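Local atomic coordinates of putative TetR-family transcriptional regulator (Bordetella parapertussis 12822, PDB entry 3CCY), a protein that probably binds regulatory DNA through a helix-turn-helix motif, and is thought to act as a transcriptional repressor of the TetR family. Residues A[66-78]-A[126-138]. Sequence-based numbering, arbitrary orientation. Where two conformers were deposited one is given.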
ATOM      1  N   LEU A  66       1.438  -6.308  17.195  1.00 31.37           N
ATOM      2  CA  LEU A  66       1.690  -6.902  15.904  1.00 31.96           C
ATOM      3  C   LEU A  66       1.629  -8.423  15.994  1.00 31.17           C
ATOM      4  O   LEU A  66       1.094  -9.083  15.121  1.00 29.52           O
ATOM      5  CB  LEU A  66       3.041  -6.437  15.371  1.00 32.03           C
ATOM      6  CG  LEU A  66       3.096  -4.953  14.974  1.00 34.58           C
ATOM      7  CD1 LEU A  66       4.305  -4.668  14.096  1.00 35.04           C
ATOM      8  CD2 LEU A  66       1.810  -4.528  14.254  1.00 36.29           C
ATOM      9  N   THR A  67       2.170  -8.959  17.075  1.00 31.61           N
ATOM     10  CA  THR A  67       2.226 -10.407  17.258  1.00 33.44           C
ATOM     11  C   THR A  67       0.825 -10.997  17.431  1.00 33.07           C
ATOM     12  O   THR A  67       0.465 -11.983  16.775  1.00 33.38           O
ATOM     13  CB  THR A  67       3.135 -10.782  18.446  1.00 32.88           C
ATOM     14  OG1 THR A  67       4.474 -10.358  18.161  1.00 34.02           O
ATOM     15  CG2 THR A  67       3.145 -12.273  18.688  1.00 35.32           C
ATOM     16  N   THR A  68       0.029 -10.392  18.301  1.00 33.70           N
ATOM     17  CA  THR A  68      -1.287 -10.930  18.554  1.00 34.48           C
ATOM     18  C   THR A  68      -2.149 -10.765  17.304  1.00 34.77           C
ATOM     19  O   THR A  68      -2.961 -11.624  16.996  1.00 35.94           O
ATOM     20  CB  THR A  68      -1.965 -10.336  19.814  1.00 34.92           C
ATOM     21  OG1 THR A  68      -2.455  -9.019  19.535  1.00 37.20           O
ATOM     22  CG2 THR A  68      -0.990 -10.309  21.002  1.00 33.84           C
ATOM     23  N   HIS A  69      -1.939  -9.687  16.557  1.00 34.09           N
ATOM     24  CA  HIS A  69      -2.721  -9.457  15.371  1.00 33.96           C
ATOM     25  C   HIS A  69      -2.441 -10.447  14.222  1.00 33.63           C
ATOM     26  O   HIS A  69      -3.389 -10.932  13.574  1.00 34.03           O
ATOM     27  CB  HIS A  69      -2.504  -8.036  14.865  1.00 34.54           C
ATOM     28  CG  HIS A  69      -3.338  -7.707  13.677  1.00 34.99           C
ATOM     29  ND1 HIS A  69      -4.675  -7.398  13.780  1.00 36.32           N
ATOM     30  CD2 HIS A  69      -3.035  -7.647  12.359  1.00 35.14           C
ATOM     31  CE1 HIS A  69      -5.157  -7.157  12.576  1.00 35.19           C
ATOM     32  NE2 HIS A  69      -4.186  -7.315  11.699  1.00 34.32           N
ATOM     33  N   VAL A  70      -1.169 -10.696  13.924  1.00 32.23           N
ATOM     34  CA  VAL A  70      -0.826 -11.665  12.872  1.00 32.38           C
ATOM     35  C   VAL A  70      -1.149 -13.090  13.346  1.00 32.70           C
ATOM     36  O   VAL A  70      -1.622 -13.898  12.550  1.00 31.39           O
ATOM     37  CB  VAL A  70       0.635 -11.525  12.315  1.00 32.54           C
ATOM     38  CG1 VAL A  70       1.676 -12.007  13.282  1.00 30.51           C
ATOM     39  CG2 VAL A  70       0.788 -12.255  10.933  1.00 32.87           C
ATOM     40  N   ASP A  71      -0.958 -13.374  14.646  1.00 33.47           N
ATOM     41  CA  ASP A  71      -1.321 -14.686  15.185  1.00 35.08           C
ATOM     42  C   ASP A  71      -2.820 -14.939  15.000  1.00 36.03           C
ATOM     43  O   ASP A  71      -3.221 -16.012  14.585  1.00 36.61           O
ATOM     44  CB  ASP A  71      -0.911 -14.842  16.666  1.00 34.69           C
ATOM     45  CG  ASP A  71       0.573 -15.133  16.838  1.00 34.57           C
ATOM     46  OD1 ASP A  71       1.268 -15.387  15.834  1.00 34.77           O
ATOM     47  OD2 ASP A  71       1.062 -15.101  17.985  1.00 36.65           O
ATOM     48  N   SER A  72      -3.634 -13.929  15.262  1.00 37.45           N
ATOM     49  CA  SER A  72      -5.092 -14.046  15.085  1.00 38.34           C
ATOM     50  C   SER A  72      -5.482 -14.293  13.624  1.00 38.31           C
ATOM     51  O   SER A  72      -6.317 -15.164  13.322  1.00 37.37           O
ATOM     52  CB  SER A  72      -5.775 -12.788  15.596  1.00 39.22           C
ATOM     53  OG  SER A  72      -7.055 -13.087  16.103  1.00 42.52           O
ATOM     54  N   LEU A  73      -4.876 -13.526  12.720  1.00 37.70           N
ATOM     55  CA  LEU A  73      -5.154 -13.641  11.315  1.00 37.77           C
ATOM     56  C   LEU A  73      -4.803 -15.065  10.820  1.00 37.09           C
ATOM     57  O   LEU A  73      -5.572 -15.686  10.075  1.00 35.50           O
ATOM     58  CB  LEU A  73      -4.348 -12.576  10.574  1.00 38.03           C
ATOM     59  CG  LEU A  73      -4.746 -12.081   9.197  1.00 41.12           C
ATOM     60  CD1 LEU A  73      -6.255 -12.082   8.940  1.00 42.32           C
ATOM     61  CD2 LEU A  73      -4.142 -10.669   8.988  1.00 40.24           C
ATOM     62  N   LEU A  74      -3.638 -15.567  11.239  1.00 36.19           N
ATOM     63  CA  LEU A  74      -3.199 -16.913  10.882  1.00 36.68           C
ATOM     64  C   LEU A  74      -4.153 -17.997  11.374  1.00 36.62           C
ATOM     65  O   LEU A  74      -4.478 -18.901  10.625  1.00 36.31           O
ATOM     66  CB  LEU A  74      -1.763 -17.190  11.387  1.00 37.04           C
ATOM     67  CG  LEU A  74      -0.636 -16.515  10.567  1.00 37.59           C
ATOM     68  CD1 LEU A  74       0.697 -16.650  11.303  1.00 37.30           C
ATOM     69  CD2 LEU A  74      -0.491 -17.088   9.137  1.00 37.21           C
ATOM     70  N   GLU A  75      -4.614 -17.900  12.617  1.00 37.54           N
ATOM     71  CA  GLU A  75      -5.506 -18.918  13.152  1.00 38.04           C
ATOM     72  C   GLU A  75      -6.826 -18.880  12.406  1.00 36.28           C
ATOM     73  O   GLU A  75      -7.321 -19.923  12.005  1.00 36.72           O
ATOM     74  CB  GLU A  75      -5.752 -18.769  14.652  1.00 38.23           C
ATOM     75  CG  GLU A  75      -5.886 -20.104  15.444  1.00 43.55           C
ATOM     76  CD  GLU A  75      -5.906 -21.441  14.605  1.00 50.18           C
ATOM     77  OE1 GLU A  75      -7.011 -21.856  14.142  1.00 50.36           O
ATOM     78  OE2 GLU A  75      -4.819 -22.099  14.469  1.00 49.37           O
ATOM     79  N   ARG A  76      -7.361 -17.685  12.162  1.00 35.03           N
ATOM     80  CA  ARG A  76      -8.650 -17.598  11.500  0.50 33.97           C
ATOM     81  C   ARG A  76      -8.608 -18.079  10.062  1.00 33.45           C
ATOM     82  O   ARG A  76      -9.560 -18.713   9.610  1.00 33.09           O
ATOM     83  CB  ARG A  76      -9.286 -16.234  11.724  0.50 33.87           C
ATOM     84  CG  ARG A  76      -9.583 -16.073  13.235  0.50 34.41           C
ATOM     85  CD  ARG A  76     -10.092 -14.730  13.629  0.50 35.49           C
ATOM     86  NE  ARG A  76     -11.421 -14.494  13.084  0.50 35.03           N
ATOM     87  CZ  ARG A  76     -11.969 -13.293  12.965  0.50 31.43           C
ATOM     88  NH1 ARG A  76     -11.306 -12.227  13.385  0.50 31.16           N
ATOM     89  NH2 ARG A  76     -13.163 -13.169  12.404  0.50 29.22           N
ATOM     90  N   CYS A  77      -7.494 -17.815   9.374  1.00 32.71           N
ATOM     91  CA  CYS A  77      -7.224 -18.352   8.033  0.50 33.75           C
ATOM     92  C   CYS A  77      -7.253 -19.874   8.017  1.00 33.27           C
ATOM     93  O   CYS A  77      -7.768 -20.494   7.085  1.00 33.37           O
ATOM     94  CB  CYS A  77      -5.836 -17.930   7.549  0.50 33.59           C
ATOM     95  SG  CYS A  77      -5.743 -16.359   6.761  0.60 36.49           S
ATOM     96  N   ARG A  78      -6.616 -20.472   9.005  1.00 34.41           N
ATOM     97  CA  ARG A  78      -6.588 -21.917   9.107  1.00 36.18           C
ATOM     98  C   ARG A  78      -7.994 -22.487   9.252  1.00 35.49           C
ATOM     99  O   ARG A  78      -8.324 -23.469   8.579  1.00 34.99           O
ATOM    100  CB  ARG A  78      -5.707 -22.382  10.278  1.00 35.81           C
ATOM    101  CG  ARG A  78      -4.235 -22.219   9.986  1.00 37.14           C
ATOM    102  CD  ARG A  78      -3.348 -22.682  11.179  1.00 40.01           C
ATOM    103  NE  ARG A  78      -2.098 -21.912  11.096  1.00 46.58           N
ATOM    104  CZ  ARG A  78      -1.668 -21.075  12.043  1.00 47.78           C
ATOM    105  NH1 ARG A  78      -0.514 -20.431  11.862  1.00 48.22           N
ATOM    106  NH2 ARG A  78      -2.364 -20.914  13.183  1.00 40.82           N
ATOM    107  N   ALA A 126      10.902 -12.618  12.899  1.00 44.60           N
ATOM    108  CA  ALA A 126       9.874 -13.522  13.411  1.00 43.08           C
ATOM    109  C   ALA A 126       8.493 -13.126  12.867  1.00 42.12           C
ATOM    110  O   ALA A 126       7.704 -13.989  12.485  1.00 41.74           O
ATOM    111  CB  ALA A 126       9.870 -13.525  14.927  1.00 43.16           C
ATOM    112  N   LEU A 127       8.215 -11.821  12.831  1.00 41.03           N
ATOM    113  CA  LEU A 127       6.940 -11.303  12.309  1.00 39.89           C
ATOM    114  C   LEU A 127       6.889 -11.340  10.794  1.00 39.15           C
ATOM    115  O   LEU A 127       5.847 -11.625  10.228  1.00 37.81           O
ATOM    116  CB  LEU A 127       6.647  -9.890  12.828  1.00 39.89           C
ATOM    117  CG  LEU A 127       6.276  -9.834  14.316  1.00 40.64           C
ATOM    118  CD1 LEU A 127       6.567  -8.467  14.891  1.00 40.65           C
ATOM    119  CD2 LEU A 127       4.809 -10.204  14.513  1.00 41.13           C
ATOM    120  N   ILE A 128       8.018 -11.063  10.138  1.00 38.61           N
ATOM    121  CA  ILE A 128       8.101 -11.218   8.686  1.00 38.85           C
ATOM    122  C   ILE A 128       7.831 -12.687   8.313  1.00 37.67           C
ATOM    123  O   ILE A 128       7.216 -12.965   7.281  1.00 37.73           O
ATOM    124  CB  ILE A 128       9.482 -10.773   8.114  1.00 39.11           C
ATOM    125  CG1 ILE A 128       9.586  -9.241   8.135  1.00 41.18           C
ATOM    126  CG2 ILE A 128       9.636 -11.230   6.641  1.00 40.05           C
ATOM    127  CD1 ILE A 128      11.018  -8.696   7.953  1.00 39.78           C
ATOM    128  N   ALA A 129       8.309 -13.614   9.142  1.00 36.12           N
ATOM    129  CA  ALA A 129       8.059 -15.026   8.895  1.00 35.92           C
ATOM    130  C   ALA A 129       6.557 -15.356   8.950  1.00 34.63           C
ATOM    131  O   ALA A 129       6.068 -16.162   8.165  1.00 34.83           O
ATOM    132  CB  ALA A 129       8.823 -15.885   9.862  1.00 34.94           C
ATOM    133  N   LYS A 130       5.838 -14.751   9.894  1.00 34.30           N
ATOM    134  CA  LYS A 130       4.395 -14.954  10.016  1.00 33.74           C
ATOM    135  C   LYS A 130       3.621 -14.355   8.852  1.00 33.68           C
ATOM    136  O   LYS A 130       2.636 -14.925   8.415  1.00 33.10           O
ATOM    137  CB  LYS A 130       3.890 -14.454  11.355  1.00 33.75           C
ATOM    138  CG  LYS A 130       4.314 -15.391  12.500  1.00 35.48           C
ATOM    139  CD  LYS A 130       3.974 -14.807  13.859  1.00 36.79           C
ATOM    140  CE  LYS A 130       4.440 -15.715  15.003  1.00 40.47           C
ATOM    141  NZ  LYS A 130       3.398 -16.719  15.322  1.00 41.69           N
ATOM    142  N   GLN A 131       4.080 -13.204   8.354  1.00 34.42           N
ATOM    143  CA  GLN A 131       3.495 -12.577   7.182  0.60 35.37           C
ATOM    144  C   GLN A 131       3.694 -13.465   5.950  1.00 34.85           C
ATOM    145  O   GLN A 131       2.845 -13.535   5.089  1.00 35.25           O
ATOM    146  CB  GLN A 131       4.133 -11.196   6.950  0.60 35.80           C
ATOM    147  CG  GLN A 131       3.411 -10.049   7.670  0.60 36.80           C
ATOM    148  CD  GLN A 131       4.084  -8.697   7.432  0.60 36.70           C
ATOM    149  OE1 GLN A 131       5.304  -8.615   7.329  0.60 38.42           O
ATOM    150  NE2 GLN A 131       3.289  -7.644   7.336  0.60 36.98           N
ATOM    151  N   ARG A 132       4.832 -14.140   5.878  1.00 35.16           N
ATOM    152  CA  ARG A 132       5.098 -15.063   4.776  1.00 36.07           C
ATOM    153  C   ARG A 132       4.160 -16.289   4.807  1.00 35.44           C
ATOM    154  O   ARG A 132       3.707 -16.759   3.759  1.00 35.05           O
ATOM    155  CB  ARG A 132       6.548 -15.501   4.818  1.00 36.48           C
ATOM    156  CG  ARG A 132       7.500 -14.507   4.175  1.00 41.32           C
ATOM    157  CD  ARG A 132       8.918 -14.959   4.420  1.00 47.11           C
ATOM    158  NE  ARG A 132       9.911 -13.967   4.017  1.00 54.18           N
ATOM    159  CZ  ARG A 132      11.075 -13.783   4.642  1.00 56.99           C
ATOM    160  NH1 ARG A 132      11.373 -14.503   5.728  1.00 57.53           N
ATOM    161  NH2 ARG A 132      11.930 -12.865   4.199  1.00 58.05           N
ATOM    162  N   GLU A 133       3.866 -16.790   6.009  1.00 34.44           N
ATOM    163  CA  GLU A 133       2.870 -17.849   6.198  1.00 34.92           C
ATOM    164  C   GLU A 133       1.506 -17.482   5.624  1.00 33.96           C
ATOM    165  O   GLU A 133       0.868 -18.287   4.965  1.00 33.91           O
ATOM    166  CB  GLU A 133       2.710 -18.183   7.693  1.00 34.79           C
ATOM    167  CG  GLU A 133       3.946 -18.769   8.309  1.00 35.96           C
ATOM    168  CD  GLU A 133       3.731 -19.200   9.760  1.00 38.05           C
ATOM    169  OE1 GLU A 133       2.785 -19.964  10.025  1.00 44.26           O
ATOM    170  OE2 GLU A 133       4.497 -18.767  10.634  1.00 43.45           O
ATOM    171  N   LEU A 134       1.068 -16.262   5.922  1.00 33.90           N
ATOM    172  CA  LEU A 134      -0.193 -15.726   5.514  1.00 35.02           C
ATOM    173  C   LEU A 134      -0.275 -15.585   4.005  1.00 34.52           C
ATOM    174  O   LEU A 134      -1.248 -16.018   3.397  1.00 34.24           O
ATOM    175  CB  LEU A 134      -0.356 -14.354   6.129  1.00 36.16           C
ATOM    176  CG  LEU A 134      -1.699 -13.673   5.913  1.00 41.12           C
ATOM    177  CD1 LEU A 134      -2.766 -14.345   6.756  1.00 41.14           C
ATOM    178  CD2 LEU A 134      -1.521 -12.180   6.283  1.00 44.54           C
ATOM    179  N   ILE A 135       0.753 -14.978   3.426  1.00 33.43           N
ATOM    180  CA  ILE A 135       0.910 -14.921   1.988  1.00 33.68           C
ATOM    181  C   ILE A 135       0.843 -16.334   1.350  1.00 33.25           C
ATOM    182  O   ILE A 135       0.170 -16.530   0.324  1.00 32.44           O
ATOM    183  CB  ILE A 135       2.226 -14.201   1.650  1.00 33.98           C
ATOM    184  CG1 ILE A 135       2.132 -12.745   2.118  1.00 36.37           C
ATOM    185  CG2 ILE A 135       2.583 -14.307   0.131  1.00 34.41           C
ATOM    186  CD1 ILE A 135       3.351 -11.941   1.913  1.00 36.16           C
ATOM    187  N   ALA A 136       1.536 -17.295   1.968  1.00 32.18           N
ATOM    188  CA  ALA A 136       1.589 -18.678   1.473  1.00 32.73           C
ATOM    189  C   ALA A 136       0.173 -19.272   1.410  1.00 32.67           C
ATOM    190  O   ALA A 136      -0.194 -19.925   0.426  1.00 33.47           O
ATOM    191  CB  ALA A 136       2.509 -19.551   2.338  1.00 32.13           C
ATOM    192  N   TYR A 137      -0.630 -19.014   2.426  1.00 32.39           N
ATOM    193  CA  TYR A 137      -2.001 -19.506   2.426  1.00 33.78           C
ATOM    194  C   TYR A 137      -2.756 -19.010   1.180  1.00 34.03           C
ATOM    195  O   TYR A 137      -3.492 -19.762   0.555  1.00 34.90           O
ATOM    196  CB  TYR A 137      -2.761 -19.080   3.688  1.00 35.12           C
ATOM    197  CG  TYR A 137      -2.394 -19.840   4.945  1.00 35.91           C
ATOM    198  CD1 TYR A 137      -2.038 -21.174   4.888  1.00 38.44           C
ATOM    199  CD2 TYR A 137      -2.455 -19.226   6.214  1.00 40.25           C
ATOM    200  CE1 TYR A 137      -1.719 -21.895   6.030  1.00 39.31           C
ATOM    201  CE2 TYR A 137      -2.137 -19.959   7.401  1.00 38.28           C
ATOM    202  CZ  TYR A 137      -1.767 -21.286   7.278  1.00 38.82           C
ATOM    203  OH  TYR A 137      -1.414 -22.051   8.375  1.00 40.55           O
ATOM    204  N   VAL A 138      -2.590 -17.734   0.844  1.00 32.87           N
ATOM    205  CA  VAL A 138      -3.318 -17.140  -0.272  1.00 32.48           C
ATOM    206  C   VAL A 138      -2.762 -17.684  -1.609  1.00 31.19           C
ATOM    207  O   VAL A 138      -3.527 -18.023  -2.514  1.00 30.93           O
ATOM    208  CB  VAL A 138      -3.200 -15.602  -0.250  1.00 32.85           C
ATOM    209  CG1 VAL A 138      -3.775 -14.986  -1.584  1.00 30.81           C
ATOM    210  CG2 VAL A 138      -3.963 -15.061   1.004  1.00 35.39           C
TER
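Lys130 NZ reaches Asp71 OD1 at 2.6 Å, a salt bridge that meets the carboxylate oxygen on its syn side, slightly out of plane. The lysine gets there by lying extended over Val70, its CD 3.7 Å from Val70 CG1, and then bending at the last torsion (chi4 -87°) to swing the ammonium onto the acid. A second polar group lies further along the helices, around Arg78. Its NE donates to Tyr137 OH at 2.8 Å, close to the guanidinium plane. On its own helix, Arg78 NH2 forms a hydrogen-bonded salt bridge to Glu75 OE2 at 3.0 Å. NH1 has a long salt bridge to Glu133 OE1. Partners at several points of its rim should fix the rotation of the guanidinium.

Between these polar groups, Leu74 is a knob in a hole formed by Lys130, Glu133, Leu134 and Tyr137; its CD2 touches Glu133 CB and, obliquely, Tyr137 CE2, both at 3.7 Å. Leu134 answers from the other helix: with CG anti to the backbone nitrogen (chi1 -175°), its CD1 packs 3.9 Å from Leu73 CG. Leu127 CD2 packs against Val70 and Thr67.

The segments run nearly parallel, 24° apart with axes 10.0 Å at closest approach, packing helix 58-81, which in TetR-family proteins connects the DNA-binding part to the C-terminal domain, against helix 122-145 of that domain. Helix 87-115 backs Leu73 and Cys77 through Phe98, and helix 153-168 packs on Ile135 and Val138.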